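Long-range contact in glucose dehydrogenase (Haloferax mediterranei, PDB 2VWH), which oxidises D-glucose to D-glucono-1,5-lactone, and several other aldoses as well, using a catalytic zinc ion and NADP(+) in preference to NAD(+): residues A[84-89]-A[303-308]. Residues are numbered along the deposited sequence; the frame is centred on the assembly and turned at random.
Sequences VPTVRR and NSHVEH. With BGC (beta-D-glucopyranose), chain C.
N303 ND2 has three oxygen partners, two of them on the beta-D-glucopyranose: it donates to BGC O3 at 2.9 Å and, with an N-H...acceptor angle of 144°, to BGC O4. Its third, weak bond goes to a water that bridges the segments, accepting from V87 N at 2.8 Å and donating to S304 O at 3.0 Å. No direct hydrogen bond joins 84-89 to 303-308, so a bridging water and side-chain packing carry the contact, with the sugar held by N303 alongside. The main packing is a stack: the R88 guanidinium lies nearly parallel to the N303 amide, the planes 15° apart, with R88 NE 3.4 Å from N303 CG and N303 CB over one guanidinium face, offset toward its rim. CG of N303 stands anti to the backbone N (chi1 -163°), which turns the amide toward R88, whose chain runs extended from CG to NE. R88 is also fixed by a salt bridge from NE to E114, by P104 O on NH1, and by a cation-pi contact with Y112. A leucine at R88 would remove the guanidinium and would probably leave the substrate-binding E114 without its charge partner and the N303 amide without the flat group that restrains its tilt. V87 lies against the sugar, its CB 3.9 Å from BGC O3. Farther along, T86 CG2 meets V306 CG2 at 4.1 Å, near H305, the N-cap residue of helix 306-318. The contact thus spans the cleft between the GroES-like catalytic region and the Rossmann-type coenzyme-binding region of this alcohol dehydrogenase family member. Because N303 N also donates to NADP while its side chain grips two sugar hydroxyls, this one residue, stacked on R88, touches both substrate and coenzyme, which is consistent with its helping to place the sugar beside the nicotinamide.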
loop_
_atom_site.group_PDB
_atom_site.type_symbol
_atom_site.label_atom_id
_atom_site.label_comp_id
_atom_site.label_asym_id
_atom_site.label_seq_id
_atom_site.Cartn_x
_atom_site.Cartn_y
_atom_site.Cartn_z
ATOM N N VAL A 84 25.444 6.950 17.127
ATOM C CA VAL A 84 25.175 6.965 15.696
ATOM C C VAL A 84 24.225 8.128 15.422
ATOM O O VAL A 84 23.178 8.238 16.059
ATOM C CB VAL A 84 24.544 5.633 15.261
ATOM C CG1 VAL A 84 23.963 5.717 13.830
ATOM C CG2 VAL A 84 25.589 4.503 15.393
ATOM N N PRO A 85 24.597 9.024 14.498
ATOM C CA PRO A 85 23.707 10.128 14.166
ATOM C C PRO A 85 22.581 9.729 13.203
ATOM O O PRO A 85 22.794 8.924 12.294
ATOM C CB PRO A 85 24.648 11.124 13.488
ATOM C CG PRO A 85 25.646 10.243 12.790
ATOM C CD PRO A 85 25.846 9.070 13.715
ATOM N N THR A 86 21.399 10.329 13.378
ATOM C CA THR A 86 20.366 10.273 12.346
ATOM C C THR A 86 20.797 11.162 11.169
ATOM O O THR A 86 21.760 11.930 11.258
ATOM C CB THR A 86 18.950 10.684 12.868
ATOM O OG1 THR A 86 18.929 12.085 13.206
ATOM C CG2 THR A 86 18.542 9.828 14.106
ATOM N N VAL A 87 20.074 11.069 10.070
ATOM C CA VAL A 87 20.515 11.695 8.829
ATOM C C VAL A 87 19.818 13.036 8.519
ATOM O O VAL A 87 20.462 13.975 8.012
ATOM C CB VAL A 87 20.371 10.693 7.675
ATOM C CG1 VAL A 87 20.736 11.339 6.333
ATOM C CG2 VAL A 87 21.250 9.455 7.973
ATOM N N ARG A 88 18.537 13.146 8.870
ATOM C CA ARG A 88 17.752 14.330 8.507
ATOM C C ARG A 88 17.831 15.474 9.515
ATOM O O ARG A 88 17.835 15.259 10.731
ATOM C CB ARG A 88 16.285 13.967 8.235
ATOM C CG ARG A 88 16.123 13.366 6.874
ATOM C CD ARG A 88 14.693 13.049 6.531
ATOM N NE ARG A 88 14.629 12.476 5.191
ATOM C CZ ARG A 88 13.505 12.289 4.504
ATOM N NH1 ARG A 88 12.335 12.608 5.033
ATOM N NH2 ARG A 88 13.551 11.782 3.278
ATOM N N ARG A 89 17.907 16.688 8.973
ATOM C CA ARG A 89 17.961 17.912 9.766
ATOM C C ARG A 89 17.014 18.940 9.145
ATOM O O ARG A 89 16.717 18.871 7.950
ATOM C CB ARG A 89 19.384 18.481 9.790
ATOM C CG ARG A 89 20.451 17.559 10.374
ATOM C CD ARG A 89 20.340 17.467 11.891
ATOM N NE ARG A 89 21.365 16.577 12.431
ATOM C CZ ARG A 89 21.299 15.246 12.445
ATOM N NH1 ARG A 89 20.232 14.615 11.974
ATOM N NH2 ARG A 89 22.313 14.545 12.946
ATOM N N ASN A 303 14.225 6.780 4.471
ATOM C CA ASN A 303 14.813 7.325 5.680
ATOM C C ASN A 303 14.346 6.513 6.892
ATOM O O ASN A 303 13.860 5.383 6.742
ATOM C CB ASN A 303 14.488 8.830 5.797
ATOM C CG ASN A 303 15.378 9.570 6.796
ATOM O OD1 ASN A 303 14.885 10.093 7.787
ATOM N ND2 ASN A 303 16.675 9.604 6.546
ATOM N N SER A 304 14.521 7.063 8.087
ATOM C CA SER A 304 14.185 6.371 9.332
ATOM C C SER A 304 14.464 7.350 10.456
ATOM O O SER A 304 15.105 8.379 10.240
ATOM C CB SER A 304 15.027 5.105 9.528
ATOM O OG SER A 304 16.416 5.396 9.508
ATOM N N HIS A 305 13.987 7.027 11.647
ATOM C CA HIS A 305 14.177 7.891 12.789
ATOM C C HIS A 305 14.558 7.107 14.041
ATOM O O HIS A 305 14.793 5.898 13.980
ATOM C CB HIS A 305 12.952 8.797 12.995
ATOM C CG HIS A 305 13.274 10.068 13.724
ATOM N ND1 HIS A 305 14.345 10.871 13.378
ATOM C CD2 HIS A 305 12.702 10.646 14.807
ATOM C CE1 HIS A 305 14.401 11.898 14.206
ATOM N NE2 HIS A 305 13.418 11.786 15.082
ATOM N N VAL A 306 14.619 7.808 15.173
ATOM C CA VAL A 306 15.276 7.311 16.392
ATOM C C VAL A 306 14.801 5.941 16.835
ATOM O O VAL A 306 15.618 5.075 17.158
ATOM C CB VAL A 306 15.145 8.335 17.556
ATOM C CG1 VAL A 306 15.679 7.760 18.882
ATOM C CG2 VAL A 306 15.899 9.608 17.193
ATOM N N GLU A 307 13.488 5.731 16.832
ATOM C CA GLU A 307 12.932 4.456 17.264
ATOM C C GLU A 307 13.413 3.295 16.398
ATOM O O GLU A 307 13.589 2.180 16.882
ATOM C CB GLU A 307 11.393 4.509 17.296
ATOM C CG GLU A 307 10.689 4.798 15.940
ATOM C CD GLU A 307 10.431 6.293 15.635
ATOM O OE1 GLU A 307 11.153 7.196 16.150
ATOM O OE2 GLU A 307 9.490 6.554 14.846
ATOM N N HIS A 308 13.631 3.565 15.113
ATOM C CA HIS A 308 14.126 2.550 14.178
ATOM C C HIS A 308 15.611 2.224 14.430
ATOM O O HIS A 308 16.037 1.082 14.260
ATOM C CB HIS A 308 13.908 3.035 12.745
ATOM C CG HIS A 308 12.483 3.394 12.451
ATOM N ND1 HIS A 308 12.107 4.634 11.990
ATOM C CD2 HIS A 308 11.339 2.679 12.584
ATOM C CE1 HIS A 308 10.794 4.665 11.829
ATOM N NE2 HIS A 308 10.303 3.496 12.195
HETATM C C2 BGC C . 19.920 6.997 3.380
HETATM C C3 BGC C . 18.579 7.491 3.905
HETATM C C4 BGC C . 18.015 8.468 2.887
HETATM C C5 BGC C . 17.933 7.808 1.487
HETATM C C6 BGC C . 17.366 8.800 0.466
HETATM C C1 BGC C . 19.762 6.407 1.993
HETATM O O1 BGC C . 20.988 5.817 1.655
HETATM O O2 BGC C . 20.276 5.885 4.151
HETATM O O3 BGC C . 18.755 8.112 5.165
HETATM O O4 BGC C . 16.785 8.970 3.349
HETATM O O5 BGC C . 19.232 7.332 1.076
HETATM O O6 BGC C . 18.316 9.818 0.284
HETATM O O HOH W 1 17.926 9.277 9.670
#